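PDB 3KGL: cruciferin from Brassica napus, which probably serves as a seed storage protein, an 11S globulin that acts as a nutrient reservoir. Local coordinates for residues V350-H356 with D369-G375; L57-T63 with P159-W164. One frame throughout, in Å; residues are numbered along the deposited sequence.

Contact 1. Residues V350-H356 with D369-G375; sequences VTDGEAH and DGQVSQG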
loop_
_atom_site.group_PDB
_atom_site.type_symbol
_atom_site.label_atom_id
_atom_site.label_comp_id
_atom_site.label_asym_id
_atom_site.label_seq_id
_atom_site.Cartn_x
_atom_site.Cartn_y
_atom_site.Cartn_z
ATOM N N VAL A 350 18.385 -7.446 -20.990
ATOM C CA VAL A 350 19.537 -7.253 -21.848
ATOM C C VAL A 350 19.040 -6.782 -23.211
ATOM O O VAL A 350 18.165 -7.409 -23.802
ATOM C CB VAL A 350 20.307 -8.567 -21.998
ATOM C CG1 VAL A 350 21.542 -8.388 -22.889
ATOM C CG2 VAL A 350 20.692 -9.073 -20.638
ATOM N N THR A 351 19.569 -5.666 -23.702
ATOM C CA THR A 351 19.173 -5.183 -25.020
ATOM C C THR A 351 20.252 -5.488 -26.045
ATOM O O THR A 351 19.993 -5.463 -27.242
ATOM C CB THR A 351 18.848 -3.664 -25.038
ATOM O OG1 THR A 351 20.008 -2.897 -24.689
ATOM C CG2 THR A 351 17.727 -3.345 -24.080
ATOM N N ASP A 352 21.457 -5.797 -25.570
ATOM C CA ASP A 352 22.598 -5.974 -26.459
ATOM C C ASP A 352 23.727 -6.763 -25.814
ATOM O O ASP A 352 24.261 -6.376 -24.773
ATOM C CB ASP A 352 23.130 -4.609 -26.896
ATOM C CG ASP A 352 22.176 -3.875 -27.813
ATOM O OD1 ASP A 352 21.917 -4.416 -28.914
ATOM O OD2 ASP A 352 21.695 -2.769 -27.438
ATOM N N GLY A 353 24.102 -7.868 -26.444
ATOM C CA GLY A 353 25.251 -8.616 -25.986
ATOM C C GLY A 353 25.045 -9.497 -24.768
ATOM O O GLY A 353 23.937 -9.933 -24.445
ATOM N N GLU A 354 26.145 -9.759 -24.082
ATOM C CA GLU A 354 26.176 -10.803 -23.088
ATOM C C GLU A 354 27.004 -10.362 -21.897
ATOM O O GLU A 354 27.965 -9.609 -22.037
ATOM C CB GLU A 354 26.821 -12.065 -23.677
ATOM C CG GLU A 354 26.087 -12.704 -24.841
ATOM C CD GLU A 354 26.065 -14.228 -24.747
ATOM O OE1 GLU A 354 25.435 -14.881 -25.616
ATOM O OE2 GLU A 354 26.668 -14.772 -23.792
ATOM N N ALA A 355 26.639 -10.851 -20.721
ATOM C CA ALA A 355 27.462 -10.656 -19.541
ATOM C C ALA A 355 27.276 -11.800 -18.558
ATOM O O ALA A 355 26.264 -12.502 -18.567
ATOM C CB ALA A 355 27.157 -9.327 -18.885
ATOM N N HIS A 356 28.270 -11.996 -17.709
ATOM C CA HIS A 356 28.198 -13.063 -16.742
ATOM C C HIS A 356 27.864 -12.489 -15.379
ATOM O O HIS A 356 28.594 -11.645 -14.847
ATOM C CB HIS A 356 29.507 -13.837 -16.691
ATOM C CG HIS A 356 29.434 -15.054 -15.831
ATOM N ND1 HIS A 356 29.106 -16.296 -16.332
ATOM C CD2 HIS A 356 29.605 -15.213 -14.496
ATOM C CE1 HIS A 356 29.092 -17.172 -15.342
ATOM N NE2 HIS A 356 29.391 -16.541 -14.220
ATOM N N ASP A 369 24.228 -17.833 -11.631
ATOM C CA ASP A 369 25.650 -17.753 -11.942
ATOM C C ASP A 369 25.855 -18.242 -13.379
ATOM O O ASP A 369 26.062 -19.427 -13.631
ATOM C CB ASP A 369 26.448 -18.574 -10.920
ATOM C CG ASP A 369 27.859 -18.924 -11.393
ATOM O OD1 ASP A 369 28.538 -18.062 -11.999
ATOM O OD2 ASP A 369 28.292 -20.072 -11.130
ATOM N N GLY A 370 25.767 -17.308 -14.320
ATOM C CA GLY A 370 25.763 -17.641 -15.728
ATOM C C GLY A 370 25.501 -16.503 -16.703
ATOM O O GLY A 370 25.419 -15.309 -16.357
ATOM N N GLN A 371 25.355 -16.894 -17.960
ATOM C CA GLN A 371 25.272 -15.938 -19.038
ATOM C C GLN A 371 23.862 -15.397 -19.193
ATOM O O GLN A 371 22.871 -16.082 -18.924
ATOM C CB GLN A 371 25.747 -16.587 -20.328
ATOM C CG GLN A 371 26.638 -15.703 -21.189
ATOM C CD GLN A 371 27.962 -15.315 -20.521
ATOM O OE1 GLN A 371 28.319 -15.802 -19.434
ATOM N NE2 GLN A 371 28.695 -14.421 -21.178
ATOM N N VAL A 372 23.788 -14.152 -19.634
ATOM C CA VAL A 372 22.523 -13.465 -19.808
ATOM C C VAL A 372 22.706 -12.600 -21.041
ATOM O O VAL A 372 23.650 -11.809 -21.122
ATOM C CB VAL A 372 22.205 -12.610 -18.573
ATOM C CG1 VAL A 372 21.192 -11.573 -18.895
ATOM C CG2 VAL A 372 21.704 -13.489 -17.460
ATOM N N SER A 373 21.823 -12.767 -22.015
ATOM C CA SER A 373 22.045 -12.166 -23.317
ATOM C C SER A 373 20.795 -11.490 -23.863
ATOM O O SER A 373 19.737 -11.534 -23.244
ATOM C CB SER A 373 22.520 -13.238 -24.287
ATOM O OG SER A 373 21.546 -14.259 -24.410
ATOM N N GLN A 374 20.928 -10.879 -25.039
ATOM C CA GLN A 374 19.840 -10.138 -25.667
ATOM C C GLN A 374 18.451 -10.746 -25.498
ATOM O O GLN A 374 18.220 -11.909 -25.836
ATOM C CB GLN A 374 20.125 -9.923 -27.150
ATOM C CG GLN A 374 19.005 -9.209 -27.881
ATOM C CD GLN A 374 19.519 -8.293 -28.981
ATOM O OE1 GLN A 374 20.688 -7.895 -28.985
ATOM N NE2 GLN A 374 18.642 -7.948 -29.919
ATOM N N GLY A 375 17.530 -9.942 -24.969
ATOM C CA GLY A 375 16.130 -10.320 -24.854
ATOM C C GLY A 375 15.771 -11.124 -23.624
ATOM O O GLY A 375 14.604 -11.378 -23.372
HETATM O O HOH W 1 23.039 -8.953 -29.055
#

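Contact 2. Residues L57-T63 with P159-W164; sequences LPSFFST and PGVAQW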
loop_
_atom_site.group_PDB
_atom_site.type_symbol
_atom_site.label_atom_id
_atom_site.label_comp_id
_atom_site.label_asym_id
_atom_site.label_seq_id
_atom_site.Cartn_x
_atom_site.Cartn_y
_atom_site.Cartn_z
ATOM N N LEU A 57 -2.477 -0.720 -31.386
ATOM C CA LEU A 57 -3.701 0.049 -31.159
ATOM C C LEU A 57 -3.894 0.387 -29.696
ATOM O O LEU A 57 -3.492 -0.379 -28.825
ATOM C CB LEU A 57 -4.907 -0.714 -31.705
ATOM C CG LEU A 57 -4.969 -0.835 -33.234
ATOM C CD1 LEU A 57 -6.017 -1.825 -33.673
ATOM C CD2 LEU A 57 -5.262 0.512 -33.841
ATOM N N PRO A 58 -4.522 1.544 -29.425
ATOM C CA PRO A 58 -4.697 2.146 -28.100
ATOM C C PRO A 58 -5.165 1.160 -27.032
ATOM O O PRO A 58 -6.229 0.536 -27.151
ATOM C CB PRO A 58 -5.780 3.200 -28.337
ATOM C CG PRO A 58 -5.636 3.565 -29.720
ATOM C CD PRO A 58 -5.220 2.319 -30.460
ATOM N N SER A 59 -4.357 1.047 -25.982
ATOM C CA SER A 59 -4.677 0.227 -24.823
ATOM C C SER A 59 -4.354 1.006 -23.554
ATOM O O SER A 59 -3.401 1.795 -23.514
ATOM C CB SER A 59 -3.874 -1.085 -24.846
ATOM O OG SER A 59 -2.512 -0.882 -24.474
ATOM N N PHE A 60 -5.149 0.782 -22.516
ATOM C CA PHE A 60 -4.805 1.299 -21.199
ATOM C C PHE A 60 -4.742 0.186 -20.150
ATOM O O PHE A 60 -5.383 -0.863 -20.283
ATOM C CB PHE A 60 -5.727 2.457 -20.768
ATOM C CG PHE A 60 -7.142 2.041 -20.412
ATOM C CD1 PHE A 60 -7.423 1.443 -19.200
ATOM C CD2 PHE A 60 -8.193 2.296 -21.275
ATOM C CE1 PHE A 60 -8.712 1.083 -18.871
ATOM C CE2 PHE A 60 -9.484 1.939 -20.948
ATOM C CZ PHE A 60 -9.743 1.332 -19.751
ATOM N N PHE A 61 -3.960 0.435 -19.108
ATOM C CA PHE A 61 -3.671 -0.575 -18.104
ATOM C C PHE A 61 -4.163 -0.186 -16.723
ATOM O O PHE A 61 -4.476 0.976 -16.476
ATOM C CB PHE A 61 -2.170 -0.845 -18.073
ATOM C CG PHE A 61 -1.657 -1.435 -19.341
ATOM C CD1 PHE A 61 -1.490 -2.805 -19.462
ATOM C CD2 PHE A 61 -1.382 -0.622 -20.432
ATOM C CE1 PHE A 61 -1.034 -3.360 -20.646
ATOM C CE2 PHE A 61 -0.928 -1.164 -21.620
ATOM C CZ PHE A 61 -0.752 -2.542 -21.729
ATOM N N SER A 62 -4.228 -1.177 -15.835
ATOM C CA SER A 62 -4.711 -0.988 -14.468
ATOM C C SER A 62 -3.550 -0.763 -13.488
ATOM O O SER A 62 -3.754 -0.596 -12.284
ATOM C CB SER A 62 -5.553 -2.193 -14.037
ATOM O OG SER A 62 -4.792 -3.397 -14.065
ATOM N N THR A 63 -2.334 -0.761 -14.021
ATOM C CA THR A 63 -1.139 -0.585 -13.216
ATOM C C THR A 63 -0.223 0.419 -13.880
ATOM O O THR A 63 -0.387 0.742 -15.054
ATOM C CB THR A 63 -0.345 -1.873 -13.146
ATOM O OG1 THR A 63 0.199 -2.149 -14.445
ATOM C CG2 THR A 63 -1.228 -3.018 -12.700
ATOM N N PRO A 159 -1.726 4.565 -14.421
ATOM C CA PRO A 159 -2.894 3.699 -14.623
ATOM C C PRO A 159 -4.023 4.518 -15.234
ATOM O O PRO A 159 -4.322 5.601 -14.719
ATOM C CB PRO A 159 -3.284 3.279 -13.203
ATOM C CG PRO A 159 -2.030 3.396 -12.407
ATOM C CD PRO A 159 -1.183 4.478 -13.056
ATOM N N GLY A 160 -4.625 4.029 -16.314
ATOM C CA GLY A 160 -5.748 4.715 -16.920
ATOM C C GLY A 160 -5.417 5.516 -18.162
ATOM O O GLY A 160 -6.320 5.933 -18.889
ATOM N N VAL A 161 -4.130 5.740 -18.408
ATOM C CA VAL A 161 -3.691 6.435 -19.617
ATOM C C VAL A 161 -3.611 5.493 -20.821
ATOM O O VAL A 161 -2.991 4.434 -20.742
ATOM C CB VAL A 161 -2.312 7.065 -19.414
ATOM C CG1 VAL A 161 -1.876 7.777 -20.675
ATOM C CG2 VAL A 161 -2.320 8.013 -18.216
ATOM N N ALA A 162 -4.229 5.875 -21.933
ATOM C CA ALA A 162 -4.184 5.053 -23.139
ATOM C C ALA A 162 -3.023 5.450 -24.034
ATOM O O ALA A 162 -2.764 6.630 -24.198
ATOM C CB ALA A 162 -5.480 5.164 -23.904
ATOM N N GLN A 163 -2.336 4.459 -24.609
ATOM C CA GLN A 163 -1.218 4.688 -25.538
ATOM C C GLN A 163 -1.265 3.772 -26.746
ATOM O O GLN A 163 -1.674 2.616 -26.642
ATOM C CB GLN A 163 0.117 4.452 -24.858
ATOM C CG GLN A 163 0.722 5.673 -24.232
ATOM C CD GLN A 163 1.971 5.337 -23.458
ATOM O OE1 GLN A 163 2.370 4.181 -23.397
ATOM N NE2 GLN A 163 2.593 6.346 -22.854
ATOM N N TRP A 164 -0.818 4.296 -27.884
ATOM C CA TRP A 164 -0.697 3.534 -29.127
ATOM C C TRP A 164 0.670 3.830 -29.745
ATOM O O TRP A 164 1.178 4.945 -29.629
ATOM C CB TRP A 164 -1.813 3.904 -30.116
ATOM C CG TRP A 164 -1.876 5.377 -30.407
ATOM C CD1 TRP A 164 -2.671 6.296 -29.789
ATOM C CD2 TRP A 164 -1.099 6.105 -31.366
ATOM N NE1 TRP A 164 -2.438 7.546 -30.302
ATOM C CE2 TRP A 164 -1.478 7.458 -31.270
ATOM C CE3 TRP A 164 -0.121 5.745 -32.296
ATOM C CZ2 TRP A 164 -0.918 8.446 -32.065
ATOM C CZ3 TRP A 164 0.436 6.732 -33.088
ATOM C CH2 TRP A 164 0.036 8.064 -32.967
HETATM O O HOH W 2 -2.470 2.616 -18.723
#

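Contact 1. Residues V350-H356 with D369-G375
How far side chains can extend a short antiparallel pairing is well illustrated where strand 354-356 meets strand 371-373. The backbone supplies one hydrogen-bonded pair, A355 with V372: A355 N donates to V372 O at 3.2 Å, and V372 N returns a weak bond to A355 O, also 3.2 Å. Beyond it, H356 adds two side-chain bonds. Its t rotamer lays the imidazole along the opposite strand, with G370 N over one ring face; at the ring edge ND1 donates to Q371 OE1 (3.2 Å) and NE2 to D369 OD1 (2.8 Å). Q371, with chi1 between wells at -138° and chi2 p, curls back to offer that oxygen. At the other end T351 and D352 both face R396 of strand 394-401, a classic beta bulge, just before G353 separates the two strands. V350 O accepts from G375 N at 2.9 Å. Q374, with chi1 t but chi2 between wells at 146°, brings OE1 to 2.6 Å from water 1, which donates to it and accepts from G353 N at 3.0 Å; D352 instead forms a salt bridge with R396. With both ring nitrogens of H356 placed to donate, the geometry is consistent with a doubly protonated, positively charged imidazole, whose bond to D369 would then be charge-assisted.

Contact 2. Residues L57-T63 with P159-W164
Strand 57-61 and strand 162-164 run antiparallel at 146°, and following the first from its start shows how a regular pairing gives way to a water-mediated one. L57 points away from the partner, but P58, whose CA-to-CB bond points sideways, touches W164, CD to CB at 3.8 Å, while P58 CA makes a CA-H...O contact with Q163 O at 3.4 Å. S59 forms the hydrogen-bonded pair with Q163: S59 N donates to Q163 O at 3.2 Å, and Q163 N to S59 O at 3.1 Å. F60 sets CB 4.2 Å from A162 CB; its p rotamer then carries the ring away, to stack on W340 of a second subunit. At F61 the direct ladder opens and water 2 steps in, accepting from F61 N (2.7 Å) and lying 2.8 Å from V161 O. F61 O still takes a bond from G160 N at 3.1 Å, where a phi of 101° suits glycine. S62 and T63 then turn their side chains away, although the T63 backbone meets the P159 ring, C to CG at 3.8 Å. Strand 162-166 also pairs with 73-79 on its other edge, an antiparallel arrangement typical of the N-terminal cupin beta-barrel of 11S globulins.

Contacts 1 and 2 illustrate the bicupin principle: each of the two barrels of one chain is built from antiparallel strand pairs, of which the contacts sample different, non-equivalent ones. Contact 2 lies in the N-terminal cupin and contact 1 in the C-terminal one, on opposite sides of the chain's centre. Their centres are 30 Å apart and their nearest atoms about 17 Å, so they do not touch. Their settings differ: contact 2 is wholly buried and packs against a second subunit, whereas contact 1 is partly exposed and meets no other chain of the assembly. Bound small molecules, probably from the crystallisation liquor, approach both: sulfate about 3 Å from the H356 side chain, glycerol about 4 Å from that of F61.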